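Local coordinates for virulence associated protein VapB (Rhodococcus hoagii, PDB 7B1Z) that probably contributes to bacterial virulence as a plasmid-encoded protein made with a signal peptide, of which this chain is the C-terminal beta-barrel part, at residues S14-Q19 / T39-G44; A45-L50 / G92-V97; Y73-F78 / L86-A91. All coordinates share one frame; numbering follows the deposited sequence.

Contact 1 of 3, residues S14-Q19 / T39-G44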
loop_
_atom_site.group_PDB
_atom_site.type_symbol
_atom_site.label_atom_id
_atom_site.label_comp_id
_atom_site.label_asym_id
_atom_site.label_seq_id
_atom_site.Cartn_x
_atom_site.Cartn_y
_atom_site.Cartn_z
ATOM N N SER A 14 1.067 3.920 12.570
ATOM C CA SER A 14 1.435 5.314 12.395
ATOM C C SER A 14 1.882 5.893 13.715
ATOM O O SER A 14 1.173 5.789 14.715
ATOM C CB SER A 14 0.264 6.132 11.834
ATOM O OG SER A 14 -0.258 5.508 10.683
ATOM N N ALA A 15 3.067 6.486 13.714
ATOM C CA ALA A 15 3.476 7.385 14.775
ATOM C C ALA A 15 3.008 8.778 14.363
ATOM O O ALA A 15 2.251 8.928 13.405
ATOM C CB ALA A 15 4.979 7.307 14.996
ATOM N N ALA A 16 3.486 9.812 15.054
ATOM C CA ALA A 16 3.088 11.167 14.693
ATOM C C ALA A 16 3.768 11.637 13.417
ATOM O O ALA A 16 3.154 12.361 12.618
ATOM C CB ALA A 16 3.412 12.114 15.841
ATOM N N VAL A 17 5.030 11.254 13.190
ATOM C CA VAL A 17 5.770 11.771 12.043
ATOM C C VAL A 17 6.252 10.693 11.089
ATOM O O VAL A 17 6.897 11.024 10.088
ATOM C CB VAL A 17 6.958 12.659 12.470
ATOM C CG1 VAL A 17 6.482 13.851 13.279
ATOM C CG2 VAL A 17 8.009 11.853 13.233
ATOM N N TYR A 18 5.988 9.418 11.357
ATOM C CA TYR A 18 6.296 8.415 10.354
ATOM C C TYR A 18 5.261 7.311 10.434
ATOM O O TYR A 18 4.557 7.165 11.434
ATOM C CB TYR A 18 7.700 7.830 10.512
ATOM C CG TYR A 18 7.954 7.083 11.801
ATOM C CD1 TYR A 18 7.615 5.737 11.919
ATOM C CD2 TYR A 18 8.538 7.704 12.893
ATOM C CE1 TYR A 18 7.855 5.051 13.106
ATOM C CE2 TYR A 18 8.787 7.004 14.077
ATOM C CZ TYR A 18 8.422 5.689 14.169
ATOM O OH TYR A 18 8.673 5.005 15.338
ATOM N N GLN A 19 5.187 6.531 9.366
ATOM C CA GLN A 19 4.260 5.415 9.325
ATOM C C GLN A 19 4.881 4.263 8.563
ATOM O O GLN A 19 5.793 4.447 7.758
ATOM C CB GLN A 19 2.962 5.757 8.631
ATOM C CG GLN A 19 2.523 7.146 8.656
ATOM C CD GLN A 19 1.319 7.285 7.758
ATOM O OE1 GLN A 19 1.367 7.934 6.714
ATOM N NE2 GLN A 19 0.238 6.646 8.150
ATOM N N THR A 39 0.851 12.526 10.972
ATOM C CA THR A 39 -0.330 11.684 11.102
ATOM C C THR A 39 -0.766 11.668 12.563
ATOM O O THR A 39 0.005 11.965 13.476
ATOM C CB THR A 39 -0.069 10.236 10.609
ATOM O OG1 THR A 39 1.179 9.749 11.119
ATOM C CG2 THR A 39 0.020 10.185 9.143
ATOM N N ILE A 40 -2.008 11.278 12.787
ATOM C CA ILE A 40 -2.433 10.956 14.151
ATOM C C ILE A 40 -1.889 9.575 14.492
ATOM O O ILE A 40 -2.077 8.650 13.702
ATOM C CB ILE A 40 -3.951 10.986 14.264
ATOM C CG1 ILE A 40 -4.463 12.408 14.028
ATOM C CG2 ILE A 40 -4.392 10.506 15.644
ATOM C CD1 ILE A 40 -5.962 12.444 13.857
ATOM N N PRO A 41 -1.243 9.384 15.646
ATOM C CA PRO A 41 -0.759 8.041 15.964
ATOM C C PRO A 41 -1.917 7.056 16.024
ATOM O O PRO A 41 -2.964 7.330 16.609
ATOM C CB PRO A 41 -0.091 8.214 17.331
ATOM C CG PRO A 41 0.335 9.672 17.344
ATOM C CD PRO A 41 -0.844 10.351 16.673
ATOM N N GLY A 42 -1.714 5.895 15.419
ATOM C CA GLY A 42 -2.713 4.850 15.488
ATOM C C GLY A 42 -2.316 3.686 14.597
ATOM O O GLY A 42 -1.245 3.677 13.997
ATOM N N ALA A 43 -3.216 2.722 14.500
ATOM C CA ALA A 43 -2.903 1.571 13.673
ATOM C C ALA A 43 -4.196 0.897 13.264
ATOM O O ALA A 43 -5.223 1.034 13.932
ATOM C CB ALA A 43 -2.001 0.604 14.438
ATOM N N GLY A 44 -4.125 0.112 12.204
ATOM C CA GLY A 44 -5.220 -0.797 11.932
ATOM C C GLY A 44 -4.944 -1.721 10.768
ATOM O O GLY A 44 -4.034 -1.501 9.967
#

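Contact 2 of 3, residues A45-L50 / G92-V97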
loop_
_atom_site.group_PDB
_atom_site.type_symbol
_atom_site.label_atom_id
_atom_site.label_comp_id
_atom_site.label_asym_id
_atom_site.label_seq_id
_atom_site.Cartn_x
_atom_site.Cartn_y
_atom_site.Cartn_z
ATOM N N ALA A 45 -5.752 -2.760 10.695
ATOM C CA ALA A 45 -5.730 -3.729 9.606
ATOM C C ALA A 45 -6.606 -3.269 8.437
ATOM O O ALA A 45 -7.523 -2.465 8.593
ATOM C CB ALA A 45 -6.223 -5.077 10.113
ATOM N N PHE A 46 -6.310 -3.794 7.248
ATOM C CA PHE A 46 -7.167 -3.561 6.095
ATOM C C PHE A 46 -7.146 -4.797 5.202
ATOM O O PHE A 46 -6.231 -5.624 5.281
ATOM C CB PHE A 46 -6.747 -2.278 5.357
ATOM C CG PHE A 46 -5.317 -2.256 4.920
ATOM C CD1 PHE A 46 -4.936 -2.906 3.756
ATOM C CD2 PHE A 46 -4.354 -1.594 5.663
ATOM C CE1 PHE A 46 -3.607 -2.876 3.334
ATOM C CE2 PHE A 46 -3.022 -1.560 5.246
ATOM C CZ PHE A 46 -2.663 -2.218 4.072
ATOM N N TRP A 47 -8.224 -4.965 4.435
ATOM C CA TRP A 47 -8.413 -6.097 3.533
ATOM C C TRP A 47 -8.967 -5.572 2.221
ATOM O O TRP A 47 -9.824 -4.691 2.218
ATOM C CB TRP A 47 -9.419 -7.153 4.069
ATOM C CG TRP A 47 -8.976 -7.935 5.262
ATOM C CD1 TRP A 47 -8.434 -9.198 5.271
ATOM C CD2 TRP A 47 -9.060 -7.527 6.631
ATOM N NE1 TRP A 47 -8.166 -9.590 6.567
ATOM C CE2 TRP A 47 -8.540 -8.583 7.418
ATOM C CE3 TRP A 47 -9.522 -6.375 7.268
ATOM C CZ2 TRP A 47 -8.467 -8.509 8.809
ATOM C CZ3 TRP A 47 -9.447 -6.308 8.651
ATOM C CH2 TRP A 47 -8.924 -7.367 9.406
ATOM N N GLY A 48 -8.531 -6.144 1.108
ATOM C CA GLY A 48 -9.086 -5.684 -0.142
ATOM C C GLY A 48 -8.533 -6.396 -1.352
ATOM O O GLY A 48 -8.218 -7.580 -1.305
ATOM N N THR A 49 -8.433 -5.659 -2.442
ATOM C CA THR A 49 -8.089 -6.200 -3.740
ATOM C C THR A 49 -6.945 -5.405 -4.338
ATOM O O THR A 49 -6.991 -4.168 -4.375
ATOM C CB THR A 49 -9.301 -6.155 -4.663
ATOM O OG1 THR A 49 -10.344 -6.944 -4.086
ATOM C CG2 THR A 49 -8.967 -6.692 -6.049
ATOM N N LEU A 50 -5.949 -6.132 -4.832
ATOM C CA LEU A 50 -4.891 -5.591 -5.664
ATOM C C LEU A 50 -5.281 -5.738 -7.129
ATOM O O LEU A 50 -5.677 -6.819 -7.564
ATOM C CB LEU A 50 -3.577 -6.328 -5.400
ATOM C CG LEU A 50 -2.416 -6.091 -6.381
ATOM C CD1 LEU A 50 -1.884 -4.670 -6.331
ATOM C CD2 LEU A 50 -1.276 -7.057 -6.077
ATOM N N GLY A 92 -10.760 -1.969 2.520
ATOM C CA GLY A 92 -11.505 -1.511 3.679
ATOM C C GLY A 92 -10.630 -1.588 4.913
ATOM O O GLY A 92 -9.963 -2.596 5.161
ATOM N N ALA A 93 -10.671 -0.517 5.699
ATOM C CA ALA A 93 -9.809 -0.353 6.857
ATOM C C ALA A 93 -10.657 -0.409 8.107
ATOM O O ALA A 93 -11.748 0.165 8.151
ATOM C CB ALA A 93 -9.042 0.969 6.790
ATOM N N VAL A 94 -10.145 -1.105 9.119
ATOM C CA VAL A 94 -10.884 -1.260 10.361
ATOM C C VAL A 94 -10.960 0.067 11.091
ATOM O O VAL A 94 -12.002 0.425 11.646
ATOM C CB VAL A 94 -10.212 -2.342 11.228
ATOM C CG1 VAL A 94 -10.690 -2.261 12.661
ATOM C CG2 VAL A 94 -10.467 -3.719 10.659
ATOM N N SER A 95 -9.856 0.813 11.083
ATOM C CA SER A 95 -9.709 2.055 11.828
ATOM C C SER A 95 -9.809 3.225 10.854
ATOM O O SER A 95 -8.978 3.350 9.955
ATOM C CB SER A 95 -8.362 2.103 12.548
ATOM O OG SER A 95 -8.211 1.016 13.431
ATOM N N ALA A 96 -10.795 4.088 11.054
ATOM C CA ALA A 96 -10.988 5.201 10.134
ATOM C C ALA A 96 -9.847 6.192 10.251
ATOM O O ALA A 96 -9.479 6.615 11.348
ATOM C CB ALA A 96 -12.318 5.909 10.404
ATOM N N VAL A 97 -9.324 6.585 9.101
ATOM C CA VAL A 97 -8.210 7.506 8.955
ATOM C C VAL A 97 -8.475 8.359 7.727
ATOM O O VAL A 97 -9.004 7.872 6.721
ATOM C CB VAL A 97 -6.860 6.765 8.811
ATOM C CG1 VAL A 97 -5.730 7.772 8.535
ATOM C CG2 VAL A 97 -6.585 5.932 10.050
HETATM O O HOH W 1 -7.351 0.072 9.688
#

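Contact 3 of 3, residues Y73-F78 / L86-A91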
loop_
_atom_site.group_PDB
_atom_site.type_symbol
_atom_site.label_atom_id
_atom_site.label_comp_id
_atom_site.label_asym_id
_atom_site.label_seq_id
_atom_site.Cartn_x
_atom_site.Cartn_y
_atom_site.Cartn_z
ATOM N N TYR A 73 -12.080 3.573 3.929
ATOM C CA TYR A 73 -11.523 3.215 2.639
ATOM C C TYR A 73 -10.055 3.608 2.595
ATOM O O TYR A 73 -9.678 4.692 3.056
ATOM C CB TYR A 73 -12.278 3.907 1.500
ATOM C CG TYR A 73 -11.717 3.566 0.158
ATOM C CD1 TYR A 73 -11.778 2.255 -0.314
ATOM C CD2 TYR A 73 -11.089 4.513 -0.621
ATOM C CE1 TYR A 73 -11.264 1.920 -1.522
ATOM C CE2 TYR A 73 -10.583 4.175 -1.872
ATOM C CZ TYR A 73 -10.665 2.871 -2.297
ATOM O OH TYR A 73 -10.152 2.503 -3.526
ATOM N N LEU A 74 -9.240 2.743 2.013
ATOM C CA LEU A 74 -7.835 3.031 1.785
ATOM C C LEU A 74 -7.473 2.682 0.352
ATOM O O LEU A 74 -7.693 1.552 -0.080
ATOM C CB LEU A 74 -6.970 2.215 2.750
ATOM C CG LEU A 74 -5.470 2.360 2.571
ATOM C CD1 LEU A 74 -5.031 3.785 2.821
ATOM C CD2 LEU A 74 -4.728 1.438 3.500
ATOM N N ASN A 75 -6.867 3.628 -0.356
ATOM C CA ASN A 75 -6.342 3.391 -1.693
ATOM C C ASN A 75 -4.830 3.464 -1.642
ATOM O O ASN A 75 -4.275 4.398 -1.059
ATOM C CB ASN A 75 -6.892 4.414 -2.684
ATOM C CG ASN A 75 -6.800 3.931 -4.101
ATOM O OD1 ASN A 75 -7.687 3.241 -4.581
ATOM N ND2 ASN A 75 -5.705 4.263 -4.767
ATOM N N ILE A 76 -4.158 2.478 -2.227
ATOM C CA ILE A 76 -2.692 2.488 -2.299
ATOM C C ILE A 76 -2.290 2.332 -3.759
ATOM O O ILE A 76 -2.686 1.366 -4.405
ATOM C CB ILE A 76 -2.045 1.369 -1.461
ATOM C CG1 ILE A 76 -2.486 1.456 0.002
ATOM C CG2 ILE A 76 -0.529 1.521 -1.550
ATOM C CD1 ILE A 76 -2.007 0.286 0.859
ATOM N N ASN A 77 -1.518 3.279 -4.274
ATOM C CA ASN A 77 -0.992 3.250 -5.625
ATOM C C ASN A 77 0.502 2.972 -5.604
ATOM O O ASN A 77 1.224 3.515 -4.767
ATOM C CB ASN A 77 -1.235 4.585 -6.311
ATOM C CG ASN A 77 -2.711 4.867 -6.554
ATOM O OD1 ASN A 77 -3.450 3.996 -7.006
ATOM N ND2 ASN A 77 -3.143 6.096 -6.270
ATOM N N PHE A 78 0.971 2.155 -6.542
ATOM C CA PHE A 78 2.370 1.746 -6.607
ATOM C C PHE A 78 3.044 2.293 -7.856
ATOM O O PHE A 78 2.460 2.285 -8.938
ATOM C CB PHE A 78 2.470 0.214 -6.606
ATOM C CG PHE A 78 1.908 -0.410 -5.386
ATOM C CD1 PHE A 78 2.614 -0.334 -4.192
ATOM C CD2 PHE A 78 0.674 -1.046 -5.395
ATOM C CE1 PHE A 78 2.130 -0.885 -3.050
ATOM C CE2 PHE A 78 0.170 -1.601 -4.220
ATOM C CZ PHE A 78 0.914 -1.531 -3.044
ATOM N N LEU A 86 1.989 1.218 -11.509
ATOM C CA LEU A 86 2.140 -0.222 -11.639
ATOM C C LEU A 86 0.939 -1.031 -11.177
ATOM O O LEU A 86 0.919 -2.242 -11.405
ATOM C CB LEU A 86 3.370 -0.681 -10.841
ATOM C CG LEU A 86 4.695 -0.039 -11.221
ATOM C CD1 LEU A 86 5.794 -0.459 -10.218
ATOM C CD2 LEU A 86 5.091 -0.411 -12.658
ATOM N N GLY A 87 -0.033 -0.419 -10.532
ATOM C CA GLY A 87 -1.164 -1.118 -9.947
ATOM C C GLY A 87 -1.607 -0.423 -8.677
ATOM O O GLY A 87 -0.965 0.495 -8.182
ATOM N N HIS A 88 -2.725 -0.885 -8.127
ATOM C CA HIS A 88 -3.230 -0.234 -6.932
ATOM C C HIS A 88 -4.059 -1.197 -6.102
ATOM O O HIS A 88 -4.564 -2.200 -6.597
ATOM C CB HIS A 88 -4.048 1.015 -7.298
ATOM C CG HIS A 88 -5.463 0.742 -7.714
ATOM N ND1 HIS A 88 -5.817 0.231 -8.952
ATOM C CD2 HIS A 88 -6.624 0.943 -7.046
ATOM C CE1 HIS A 88 -7.135 0.110 -9.012
ATOM N NE2 HIS A 88 -7.648 0.578 -7.887
ATOM N N ILE A 89 -4.192 -0.863 -4.819
ATOM C CA ILE A 89 -5.033 -1.604 -3.885
ATOM C C ILE A 89 -6.220 -0.740 -3.510
ATOM O O ILE A 89 -6.063 0.445 -3.226
ATOM C CB ILE A 89 -4.228 -2.011 -2.637
ATOM C CG1 ILE A 89 -3.273 -3.137 -2.997
ATOM C CG2 ILE A 89 -5.120 -2.450 -1.515
ATOM C CD1 ILE A 89 -2.207 -3.346 -1.954
ATOM N N GLN A 90 -7.397 -1.348 -3.475
ATOM C CA GLN A 90 -8.587 -0.776 -2.860
ATOM C C GLN A 90 -8.909 -1.627 -1.636
ATOM O O GLN A 90 -9.100 -2.844 -1.755
ATOM C CB GLN A 90 -9.749 -0.760 -3.857
ATOM C CG GLN A 90 -9.377 -0.068 -5.151
ATOM C CD GLN A 90 -10.511 0.090 -6.165
ATOM O OE1 GLN A 90 -10.282 0.630 -7.251
ATOM N NE2 GLN A 90 -11.705 -0.393 -5.843
ATOM N N ALA A 91 -8.971 -1.020 -0.469
ATOM C CA ALA A 91 -9.157 -1.803 0.740
ATOM C C ALA A 91 -10.134 -1.135 1.697
ATOM O O ALA A 91 -10.296 0.085 1.704
ATOM C CB ALA A 91 -7.824 -2.016 1.465
#

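Contact 1 of 3, residues S14-Q19 / T39-G44
S14 and G42 form an antiparallel hydrogen-bonded pair: S14 N gives a 2.7 Å bond to G42 O, and G42 N returns one of 3.0 Å to S14 O. Past this pair, where both segments are loop, T39 N still bonds A16 O at 2.8 Å. The side chain of T39 reinforces this loop pairing. Its hydroxyl lies between its own backbone N and carbonyl carbon (chi1 45°), and from there OG1 donates to A15 O at 2.7 Å. A threonine suits the place because its other branch is apolar: CG2 packs on the flat amide of Q19, 3.5 Å from CD. That amide is itself steadied, since Q19 NE2 donates in its own plane to S14 OG at 2.8 Å. At the exposed surface P41 CG comes 4.2 Å from A16 CB, a small apolar pairing at the turn. The contact sits at one end of the barrel, where the turn between strands 4-14 and 18-25 meets the start of strand 42-52. Backbone bonds of G44 with V12 and of Q19 with A35 carry the sheet on from here, toward strands 4-14 and 29-36.

Contact 2 of 3, residues A45-L50 / G92-V97
F46 and A93 face each other as an antiparallel non-hydrogen-bonded pair, their CA atoms 4.2 Å apart, next to the hydrogen-bonded pair W47 and G92, whose bonds run from W47 N to G92 O (3.0 Å) and from G92 N to W47 O (2.9 Å). Beyond them V94 N donates to A45 O at 3.0 Å. A45 O has a second partner, a water that donates to it and also accepts from S95 N, so one carbonyl steadies the chain on both residues of the corner. The side chains of neighbouring residues leave the strand on different faces. On the exposed side W47 meets V94: V94 CG2 touches the edge of the indole, in its plane, only 3.4 Å from CZ3. With CG beside its backbone N (chi1 -69°) and the ring turned by chi2 of -99°, W47 brings its six-membered ring toward V94, and the edge of that ring packs against the valine branch at the surface. F46 goes to the other face together with A93. Its CB lies 4.2 Å from A93 CB, but its ring leads away, into the barrel, where it packs on L74, I76 and A91; a large aromatic fits this interior position, while alanine, with only a CB, fits beside F46 CB. G92 presents only backbone to W47, lying near the edge of the indole through its carbonyl. The chain turns a corner at V94 and S95, and in one of its two conformers S95 OG probably bonds A43 O of the facing strand. Such a corner, taking the chain out of strand 85-93 and over into 96-109, which lies in another part of the sheet, belongs to the closed eight-stranded antiparallel barrel of this Rhodococcus equi virulence-associated protein family.

Contact 3 of 3, residues Y73-F78 / L86-A91
Y73 reaches Q90 because its CG stands anti to the backbone N (chi1 179°) and the ring lies along the strand, bringing OH to 3.1 Å from Q90 CG. The same hydroxyl donates to N75 OD1 at 2.8 Å, in the carbonyl plane and on a lone pair, which helps to set the rotation of that amide. H88 instead holds its CG between its backbone N and carbonyl carbon (chi1 81°). This turns NE2 toward Q90, and NE2 donates to OE1 at 2.7 Å in the plane of the imidazole. N75 OD1 comes to the edge of that ring, 3.5 Å from H88 CD2, with amide and ring planes 25° apart. N77 lies alongside, its OD1 3.1 Å from H88 CB, and it accepts a weak bond from N75 ND2. Polar groups suit this face, which is the outside of the barrel; Q90 NE2 also bonds a glycerol, probably from the crystallisation liquor, and the H88 ring stacks on F51. The two segments are the arms of the beta hairpin 73-79/85-93, antiparallel and paired by backbone bonds such as I89 N to I76 O at 2.7 Å. The hairpin's inner face is apolar: L74, I76, F78, I89 and A91 point into the barrel. There I89 CD1 sits at the edge of the F78 ring, 3.7 Å from CE2, while the ring also meets F31 edge-to-face and packs on F65 and L58. A91 packs on F46 of the neighbouring strand 42-52. G87, whose O accepts from F78 N, has backbone angles at which a CB would press on the preceding carbonyl O, and so glycine fits. L86 N donates to F78 O at 2.8 Å, and its side chain packs against helix 55-61.

How the contacts relate
Contact 1 comes first along the chain: after strands 18-25 and 29-36 the chain returns, and the start of strand 42-52 meets the turn that follows strand 4-14, helping to close the barrel. Contact 2 opens farther along this same strand and closes a much longer loop, holding helix 55-61 and strands 64-70 and 73-79, when strand 85-93 reaches its corner. Contact 3, the short hairpin, lies wholly within that loop. Strand 85-93 is therefore shared by contacts 2 and 3, with 42-52 on one side and 73-79 on the other. A probable bond of S95 OG, in one conformer, to A43 O links contacts 1 and 2, and T49 N on Q90 O joins contacts 2 and 3.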